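Local coordinates for peptidase M16 inactive domain family protein (Pseudomonas fluorescens, PDB 3GWB), which is of uncertain activity but carries an inactive domain of the M16 metallopeptidase family and is probably related to its zinc-dependent hydrolases, at residues A[47-52]-A[165-170]; A[80-85]-A[105-110]; A[293-298]-A[324-329]. All blocks are in the same frame, centred on the assembly; numbering follows the deposited sequence.

Interaction 1: A[47-52]-A[165-170]; sequences SQDGNA and YAHASD
Ser-47 lays its CB against one edge of the Tyr-165 ring, close to the ring plane, with CE1 of Tyr-165 3.8 Å from CB of Ser-47. The loop 47-52 joins strand 35-42 to helix 55-62 in the α/β fold of the M16 family; in active relatives the equivalent helix carries the HXXEH zinc signature, which is missing here. A small residue suits position 47, because the aromatic edge comes close while OG turns to the backbone carbonyl of Lys-92. Tyr-165 sends its hydroxyl to the backbone N of Ala-308, in the C-terminal half of the chain.

Further along the loop, Asp-49 meets the imidazole of His-167, their carboxylate and ring planes 39° apart. CB of Asp-49 packs 3.7 Å from CE1 of His-167; the still shorter approach of the carboxylate oxygen is doubtful. Chi1 of Asp-49 (-81°) sets the carboxylate beside its own backbone N, where it accepts N-H groups from Gly-54 and Ala-56 and so grips the start of helix 55-62. Asp-49 also opens a type II' turn, closed by Ala-52 N to Asp-49 O at 3.2 Å, and Gly-50 fits its second position because the positive phi there costs glycine little.

His-167 is fixed by ND1, which donates to Ala-168 O over 3.1 Å, and by a weak bond from NE2 to Ser-46 O. With both nitrogens facing carbonyls, and the carboxylate of Asp-49 at the ring edge, the ring may lean toward its charged form. Water 1 bridges the segments, 2.9 Å from OD1 of Asp-49 and 2.6 Å from the carbonyl oxygen of Ser-169.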
loop_
_atom_site.group_PDB
_atom_site.type_symbol
_atom_site.label_atom_id
_atom_site.label_comp_id
_atom_site.label_asym_id
_atom_site.label_seq_id
_atom_site.Cartn_x
_atom_site.Cartn_y
_atom_site.Cartn_z
ATOM N N SER A 47 -13.783 18.869 0.920
ATOM C CA SER A 47 -14.747 19.853 0.442
ATOM C C SER A 47 -15.261 20.706 1.607
ATOM O O SER A 47 -15.881 21.750 1.400
ATOM C CB SER A 47 -15.924 19.160 -0.270
ATOM O OG SER A 47 -16.685 18.346 0.614
ATOM N N GLN A 48 -14.990 20.261 2.833
ATOM C CA GLN A 48 -15.416 20.986 4.026
ATOM C C GLN A 48 -14.258 21.788 4.620
ATOM O O GLN A 48 -14.421 22.442 5.648
ATOM C CB GLN A 48 -15.945 20.018 5.093
ATOM C CG GLN A 48 -17.181 19.209 4.702
ATOM C CD GLN A 48 -18.356 20.071 4.259
ATOM O OE1 GLN A 48 -18.559 21.183 4.753
ATOM N NE2 GLN A 48 -19.151 19.545 3.337
ATOM N N ASP A 49 -13.099 21.735 3.970
ATOM C CA ASP A 49 -11.907 22.442 4.439
ATOM C C ASP A 49 -12.105 23.930 4.699
ATOM O O ASP A 49 -11.586 24.468 5.676
ATOM C CB ASP A 49 -10.752 22.288 3.439
ATOM C CG ASP A 49 -10.013 20.970 3.586
ATOM O OD1 ASP A 49 -10.232 20.259 4.593
ATOM O OD2 ASP A 49 -9.198 20.652 2.691
ATOM N N GLY A 50 -12.836 24.599 3.818
ATOM C CA GLY A 50 -13.035 26.023 3.993
ATOM C C GLY A 50 -11.726 26.751 3.751
ATOM O O GLY A 50 -11.067 26.537 2.731
ATOM N N ASN A 51 -11.333 27.596 4.698
ATOM C CA ASN A 51 -10.104 28.374 4.582
ATOM C C ASN A 51 -8.867 27.634 5.091
ATOM O O ASN A 51 -7.790 28.228 5.198
ATOM C CB ASN A 51 -10.235 29.669 5.372
ATOM C CG ASN A 51 -10.189 29.433 6.870
ATOM O OD1 ASN A 51 -11.022 28.710 7.424
ATOM N ND2 ASN A 51 -9.207 30.034 7.532
ATOM N N ALA A 52 -9.012 26.353 5.415
ATOM C CA ALA A 52 -7.879 25.583 5.915
ATOM C C ALA A 52 -7.655 24.282 5.141
ATOM O O ALA A 52 -7.806 23.190 5.684
ATOM C CB ALA A 52 -8.068 25.287 7.405
ATOM N N TYR A 165 -14.036 21.176 -4.602
ATOM C CA TYR A 165 -13.379 19.955 -5.083
ATOM C C TYR A 165 -12.063 20.253 -5.791
ATOM O O TYR A 165 -11.259 19.351 -6.015
ATOM C CB TYR A 165 -14.260 19.178 -6.069
ATOM C CG TYR A 165 -15.492 18.508 -5.496
ATOM C CD1 TYR A 165 -15.634 18.284 -4.126
ATOM C CD2 TYR A 165 -16.510 18.075 -6.344
ATOM C CE1 TYR A 165 -16.771 17.638 -3.619
ATOM C CE2 TYR A 165 -17.637 17.436 -5.858
ATOM C CZ TYR A 165 -17.767 17.218 -4.497
ATOM O OH TYR A 165 -18.895 16.590 -4.036
ATOM N N ALA A 166 -11.845 21.513 -6.151
ATOM C CA ALA A 166 -10.637 21.897 -6.866
ATOM C C ALA A 166 -9.309 21.649 -6.143
ATOM O O ALA A 166 -8.389 21.071 -6.719
ATOM C CB ALA A 166 -10.729 23.364 -7.265
ATOM N N HIS A 167 -9.203 22.083 -4.890
ATOM C CA HIS A 167 -7.952 21.943 -4.147
ATOM C C HIS A 167 -7.639 20.526 -3.682
ATOM O O HIS A 167 -8.535 19.719 -3.446
ATOM C CB HIS A 167 -7.952 22.897 -2.950
ATOM C CG HIS A 167 -8.861 22.475 -1.845
ATOM N ND1 HIS A 167 -8.429 21.735 -0.764
ATOM C CD2 HIS A 167 -10.193 22.658 -1.663
ATOM C CE1 HIS A 167 -9.450 21.482 0.030
ATOM N NE2 HIS A 167 -10.533 22.029 -0.490
ATOM N N ALA A 168 -6.348 20.233 -3.559
ATOM C CA ALA A 168 -5.899 18.919 -3.129
ATOM C C ALA A 168 -6.367 18.642 -1.707
ATOM O O ALA A 168 -6.281 19.511 -0.839
ATOM C CB ALA A 168 -4.382 18.840 -3.204
ATOM N N SER A 169 -6.846 17.423 -1.478
ATOM C CA SER A 169 -7.341 17.003 -0.171
ATOM C C SER A 169 -6.336 17.145 0.964
ATOM O O SER A 169 -6.712 17.468 2.090
ATOM C CB SER A 169 -7.811 15.551 -0.233
ATOM O OG SER A 169 -8.904 15.416 -1.120
ATOM N N ASP A 170 -5.062 16.890 0.679
ATOM C CA ASP A 170 -4.031 16.989 1.706
ATOM C C ASP A 170 -3.523 18.414 1.924
ATOM O O ASP A 170 -2.569 18.628 2.672
ATOM C CB ASP A 170 -2.850 16.077 1.366
ATOM C CG ASP A 170 -2.363 16.255 -0.070
ATOM O OD1 ASP A 170 -2.382 17.394 -0.583
ATOM O OD2 ASP A 170 -1.950 15.248 -0.682
HETATM O O HOH W 1 -8.539 18.074 3.884
#

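Interaction 2: A[80-85]-A[105-110]; sequences EGLGAD and VDKREP
Leu-82 lays its two methyl groups against the first turns of helix 105-120, on Lys-107 and Pro-110. Its CG stands anti to the carbonyl carbon (chi1 -64°), and an extended chi2 of 172° swings the branched end toward the helix although the CB itself points past it. CD1 of Leu-82 rests 3.7 Å from CB of Pro-110, while CD2 of Leu-82 lies 4.0 Å from that same CB, so the proline carbon sits against both branches. Leucine suits this place because its branched end offers two methyls to that one ring carbon. Proline suits its own because the ring is apolar and rigid; having no N-H, it makes no bond to the turn before, and the helix kinks there.

The segment 80-85 leaves helix 72-80 through a Schellman motif: Gly-83 takes up the positive phi that glycine tolerates best, and its N returns to Glu-80 O at 3.1 Å. The chain then enters strand 85-90, which forms a β-hairpin with strand 95-102, and helix 105-120 follows that hairpin.

Lys-107 crosses the end of the turn with its aliphatic stem. The bend at chi2 (-60°) lays CD of Lys-107 3.9 Å from the carbonyl oxygen of Leu-82 and 4.2 Å from CD2 of Leu-82, while the bend at chi4 directs NZ. A long, flexible chain can thus be apolar along its middle and charged at its end: NZ of Lys-107 pairs with OD2 of Asp-106 at 3.4 Å, and also donates to the backbone carbonyl of Glu-32 of the second subunit.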
loop_
_atom_site.group_PDB
_atom_site.type_symbol
_atom_site.label_atom_id
_atom_site.label_comp_id
_atom_site.label_asym_id
_atom_site.label_seq_id
_atom_site.Cartn_x
_atom_site.Cartn_y
_atom_site.Cartn_z
ATOM N N GLU A 80 -5.468 -4.856 17.906
ATOM C CA GLU A 80 -4.786 -6.105 17.559
ATOM C C GLU A 80 -5.020 -7.231 18.559
ATOM O O GLU A 80 -5.239 -8.381 18.169
ATOM C CB GLU A 80 -3.276 -5.872 17.429
ATOM C CG GLU A 80 -2.827 -5.301 16.098
ATOM C CD GLU A 80 -1.336 -4.998 16.079
ATOM O OE1 GLU A 80 -0.533 -5.920 16.354
ATOM O OE2 GLU A 80 -0.968 -3.835 15.794
ATOM N N GLY A 81 -4.966 -6.906 19.846
ATOM C CA GLY A 81 -5.159 -7.921 20.865
ATOM C C GLY A 81 -6.562 -8.500 20.875
ATOM O O GLY A 81 -6.810 -9.544 21.479
ATOM N N LEU A 82 -7.480 -7.823 20.197
ATOM C CA LEU A 82 -8.872 -8.254 20.131
ATOM C C LEU A 82 -9.214 -8.894 18.787
ATOM O O LEU A 82 -10.339 -9.353 18.569
ATOM C CB LEU A 82 -9.789 -7.051 20.379
ATOM C CG LEU A 82 -9.672 -6.426 21.774
ATOM C CD1 LEU A 82 -10.475 -5.133 21.848
ATOM C CD2 LEU A 82 -10.166 -7.431 22.815
ATOM N N GLY A 83 -8.238 -8.912 17.887
ATOM C CA GLY A 83 -8.454 -9.498 16.580
ATOM C C GLY A 83 -9.213 -8.572 15.652
ATOM O O GLY A 83 -9.797 -9.016 14.662
ATOM N N ALA A 84 -9.192 -7.281 15.962
ATOM C CA ALA A 84 -9.902 -6.284 15.163
ATOM C C ALA A 84 -8.966 -5.353 14.404
ATOM O O ALA A 84 -7.849 -5.077 14.852
ATOM C CB ALA A 84 -10.826 -5.458 16.065
ATOM N N ASP A 85 -9.432 -4.854 13.264
ATOM C CA ASP A 85 -8.639 -3.930 12.466
ATOM C C ASP A 85 -9.347 -2.585 12.308
ATOM O O ASP A 85 -10.543 -2.530 12.050
ATOM C CB ASP A 85 -8.345 -4.519 11.088
ATOM C CG ASP A 85 -7.509 -3.585 10.225
ATOM O OD1 ASP A 85 -8.081 -2.942 9.315
ATOM O OD2 ASP A 85 -6.281 -3.483 10.465
ATOM N N VAL A 105 -19.064 -11.719 21.513
ATOM C CA VAL A 105 -19.265 -10.642 22.479
ATOM C C VAL A 105 -18.031 -10.271 23.304
ATOM O O VAL A 105 -17.791 -9.094 23.560
ATOM C CB VAL A 105 -20.429 -10.970 23.463
ATOM C CG1 VAL A 105 -21.718 -11.200 22.688
ATOM C CG2 VAL A 105 -20.091 -12.197 24.292
ATOM N N ASP A 106 -17.241 -11.260 23.708
ATOM C CA ASP A 106 -16.061 -10.975 24.523
ATOM C C ASP A 106 -14.969 -10.243 23.746
ATOM O O ASP A 106 -14.038 -9.699 24.343
ATOM C CB ASP A 106 -15.494 -12.268 25.112
ATOM C CG ASP A 106 -14.575 -13.000 24.149
ATOM O OD1 ASP A 106 -14.972 -13.207 22.981
ATOM O OD2 ASP A 106 -13.452 -13.372 24.566
ATOM N N LYS A 107 -15.087 -10.219 22.420
ATOM C CA LYS A 107 -14.098 -9.544 21.585
ATOM C C LYS A 107 -14.637 -8.261 20.967
ATOM O O LYS A 107 -13.927 -7.253 20.898
ATOM C CB LYS A 107 -13.605 -10.481 20.479
ATOM C CG LYS A 107 -12.834 -11.676 21.010
ATOM C CD LYS A 107 -11.613 -11.196 21.787
ATOM C CE LYS A 107 -11.192 -12.204 22.843
ATOM N NZ LYS A 107 -11.004 -13.554 22.286
ATOM N N ARG A 108 -15.895 -8.282 20.532
ATOM C CA ARG A 108 -16.450 -7.093 19.902
ATOM C C ARG A 108 -16.811 -5.984 20.880
ATOM O O ARG A 108 -16.717 -4.806 20.542
ATOM C CB ARG A 108 -17.670 -7.451 19.044
ATOM C CG ARG A 108 -18.960 -7.673 19.803
ATOM C CD ARG A 108 -20.112 -7.801 18.812
ATOM N NE ARG A 108 -21.415 -7.723 19.463
ATOM C CZ ARG A 108 -22.312 -8.702 19.451
ATOM N NH1 ARG A 108 -22.040 -9.837 18.822
ATOM N NH2 ARG A 108 -23.483 -8.541 20.053
ATOM N N GLU A 109 -17.226 -6.343 22.090
ATOM C CA GLU A 109 -17.590 -5.311 23.055
ATOM C C GLU A 109 -16.406 -4.403 23.384
ATOM O O GLU A 109 -16.517 -3.187 23.276
ATOM C CB GLU A 109 -18.203 -5.944 24.308
ATOM C CG GLU A 109 -19.711 -6.121 24.146
ATOM C CD GLU A 109 -20.374 -6.824 25.310
ATOM O OE1 GLU A 109 -19.881 -6.707 26.454
ATOM O OE2 GLU A 109 -21.410 -7.480 25.078
ATOM N N PRO A 110 -15.256 -4.980 23.775
ATOM C CA PRO A 110 -14.074 -4.166 24.095
ATOM C C PRO A 110 -13.588 -3.401 22.857
ATOM O O PRO A 110 -13.192 -2.241 22.948
ATOM C CB PRO A 110 -13.050 -5.207 24.545
ATOM C CG PRO A 110 -13.902 -6.275 25.141
ATOM C CD PRO A 110 -15.027 -6.388 24.143
#

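Interaction 3: A[293-298]-A[324-329]; sequences RGLTYG and EGTLKL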
loop_
_atom_site.group_PDB
_atom_site.type_symbol
_atom_site.label_atom_id
_atom_site.label_comp_id
_atom_site.label_asym_id
_atom_site.label_seq_id
_atom_site.Cartn_x
_atom_site.Cartn_y
_atom_site.Cartn_z
ATOM N N ARG A 293 -1.156 -0.111 -31.554
ATOM C CA ARG A 293 -0.061 0.840 -31.721
ATOM C C ARG A 293 1.128 0.705 -30.772
ATOM O O ARG A 293 2.190 1.268 -31.034
ATOM C CB ARG A 293 -0.607 2.264 -31.605
ATOM C CG ARG A 293 -0.423 3.123 -32.836
ATOM C CD ARG A 293 -1.540 2.931 -33.842
ATOM N NE ARG A 293 -2.847 3.207 -33.255
ATOM C CZ ARG A 293 -3.959 3.419 -33.955
ATOM N NH1 ARG A 293 -3.933 3.397 -35.278
ATOM N NH2 ARG A 293 -5.106 3.634 -33.326
ATOM N N GLY A 294 0.953 -0.014 -29.667
ATOM C CA GLY A 294 2.040 -0.169 -28.714
ATOM C C GLY A 294 2.577 1.160 -28.202
ATOM O O GLY A 294 3.782 1.314 -28.004
ATOM N N LEU A 295 1.682 2.118 -27.969
ATOM C CA LEU A 295 2.074 3.446 -27.498
ATOM C C LEU A 295 2.030 3.655 -25.983
ATOM O O LEU A 295 2.401 4.725 -25.491
ATOM C CB LEU A 295 1.201 4.504 -28.171
ATOM C CG LEU A 295 1.462 4.712 -29.663
ATOM C CD1 LEU A 295 0.294 5.451 -30.293
ATOM C CD2 LEU A 295 2.770 5.489 -29.842
ATOM N N THR A 296 1.590 2.642 -25.243
ATOM C CA THR A 296 1.494 2.763 -23.795
ATOM C C THR A 296 1.261 1.412 -23.128
ATOM O O THR A 296 0.908 0.438 -23.783
ATOM C CB THR A 296 0.324 3.679 -23.416
ATOM O OG1 THR A 296 0.279 3.856 -21.997
ATOM C CG2 THR A 296 -0.976 3.059 -23.870
ATOM N N TYR A 297 1.453 1.359 -21.816
ATOM C CA TYR A 297 1.224 0.122 -21.092
ATOM C C TYR A 297 -0.110 0.210 -20.371
ATOM O O TYR A 297 -0.663 -0.800 -19.943
ATOM C CB TYR A 297 2.358 -0.144 -20.100
ATOM C CG TYR A 297 3.646 -0.554 -20.781
ATOM C CD1 TYR A 297 3.670 -1.624 -21.670
ATOM C CD2 TYR A 297 4.829 0.149 -20.568
ATOM C CE1 TYR A 297 4.838 -1.978 -22.340
ATOM C CE2 TYR A 297 6.006 -0.202 -21.231
ATOM C CZ TYR A 297 5.999 -1.265 -22.118
ATOM O OH TYR A 297 7.142 -1.602 -22.804
ATOM N N GLY A 298 -0.642 1.421 -20.254
ATOM C CA GLY A 298 -1.916 1.566 -19.583
ATOM C C GLY A 298 -2.642 2.867 -19.844
ATOM O O GLY A 298 -2.102 3.947 -19.616
ATOM N N GLU A 324 2.423 13.890 -28.706
ATOM C CA GLU A 324 1.636 14.727 -29.597
ATOM C C GLU A 324 0.661 13.883 -30.434
ATOM O O GLU A 324 -0.523 14.210 -30.552
ATOM C CB GLU A 324 2.584 15.521 -30.502
ATOM C CG GLU A 324 3.827 16.057 -29.760
ATOM C CD GLU A 324 5.027 15.089 -29.774
ATOM O OE1 GLU A 324 4.827 13.863 -29.684
ATOM O OE2 GLU A 324 6.181 15.561 -29.862
ATOM N N GLY A 325 1.162 12.789 -30.999
ATOM C CA GLY A 325 0.318 11.935 -31.812
ATOM C C GLY A 325 -0.624 11.063 -31.000
ATOM O O GLY A 325 -1.759 10.815 -31.407
ATOM N N THR A 326 -0.156 10.596 -29.848
ATOM C CA THR A 326 -0.967 9.742 -28.994
ATOM C C THR A 326 -2.186 10.487 -28.454
ATOM O O THR A 326 -3.268 9.911 -28.340
ATOM C CB THR A 326 -0.135 9.189 -27.820
ATOM O OG1 THR A 326 1.019 8.515 -28.337
ATOM C CG2 THR A 326 -0.952 8.193 -27.004
ATOM N N LEU A 327 -2.012 11.762 -28.127
ATOM C CA LEU A 327 -3.111 12.568 -27.608
ATOM C C LEU A 327 -4.210 12.723 -28.656
ATOM O O LEU A 327 -5.395 12.696 -28.329
ATOM C CB LEU A 327 -2.611 13.952 -27.180
ATOM C CG LEU A 327 -3.688 14.933 -26.696
ATOM C CD1 LEU A 327 -4.366 14.394 -25.448
ATOM C CD2 LEU A 327 -3.058 16.291 -26.410
ATOM N N LYS A 328 -3.810 12.901 -29.914
ATOM C CA LYS A 328 -4.765 13.048 -31.006
ATOM C C LYS A 328 -5.530 11.747 -31.162
ATOM O O LYS A 328 -6.744 11.754 -31.353
ATOM C CB LYS A 328 -4.048 13.353 -32.322
ATOM C CG LYS A 328 -3.165 14.585 -32.298
ATOM C CD LYS A 328 -3.971 15.862 -32.150
ATOM C CE LYS A 328 -3.065 17.090 -32.206
ATOM N NZ LYS A 328 -2.264 17.138 -33.461
ATOM N N LEU A 329 -4.803 10.633 -31.093
ATOM C CA LEU A 329 -5.397 9.308 -31.226
ATOM C C LEU A 329 -6.455 9.071 -30.154
ATOM O O LEU A 329 -7.574 8.670 -30.461
ATOM C CB LEU A 329 -4.315 8.219 -31.128
ATOM C CG LEU A 329 -4.764 6.754 -31.034
ATOM C CD1 LEU A 329 -5.503 6.353 -32.304
ATOM C CD2 LEU A 329 -3.552 5.851 -30.810
#
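The segment 293-298 probably corresponds to part of the arginine-tyrosine motif of M16 second domains, with Tyr-297 as its tyrosine; the motif's arginine would lie in the preceding helix and is not Arg-293. Leu-295 ties this loop to helix 323-340. CD1 and CD2 of Leu-295 lie 3.7 and 3.8 Å from OG1 of Thr-326. Chi1 of -55° puts that hydroxyl beside its own backbone N, where it bonds to the carbonyl of Met-322 one turn back; threonine therefore suits a buried helix face, its polar atom being satisfied locally. CD1 of Leu-295 also packs 3.9 Å from CD2 of Leu-329, an apolar pair that Val-289 of helix 284-292 helps to cover.

Gly-294 ends that helix with positive phi, and the loop continues through an ST turn, Gly-298 N donating to OG1 of Thr-296 at 3.1 Å, before strand 299-303.

Arg-293 bends at chi2 and chi3 to bring its guanidinium obliquely up to the methyls of Leu-329, the two side chains coming from opposite directions. CZ of Arg-293 lies 3.7 Å from CD1 of Leu-329; the still closer approach of NH2 to that methyl is doubtful.

From the N terminus, the chain passes strand 35-42 into 47-52, whose partner 165-170 arrives only after 112 further residues. Within that long excursion lies the short loop of interaction 2, closed when 105-110 comes back against 80-85 after a β-hairpin. Interaction 3 follows in series, its 25-residue loop running through strands 299-303 and 311-319 to helix 323-340. No contacts cross or touch. Interactions 1 and 2 belong to the six-stranded-sheet half and interaction 3 to the five-stranded-sheet half. Interactions 2 and 3 lie on opposite sides of the chain's centre, their centres about 51 Å apart, with interaction 1 nearer the middle.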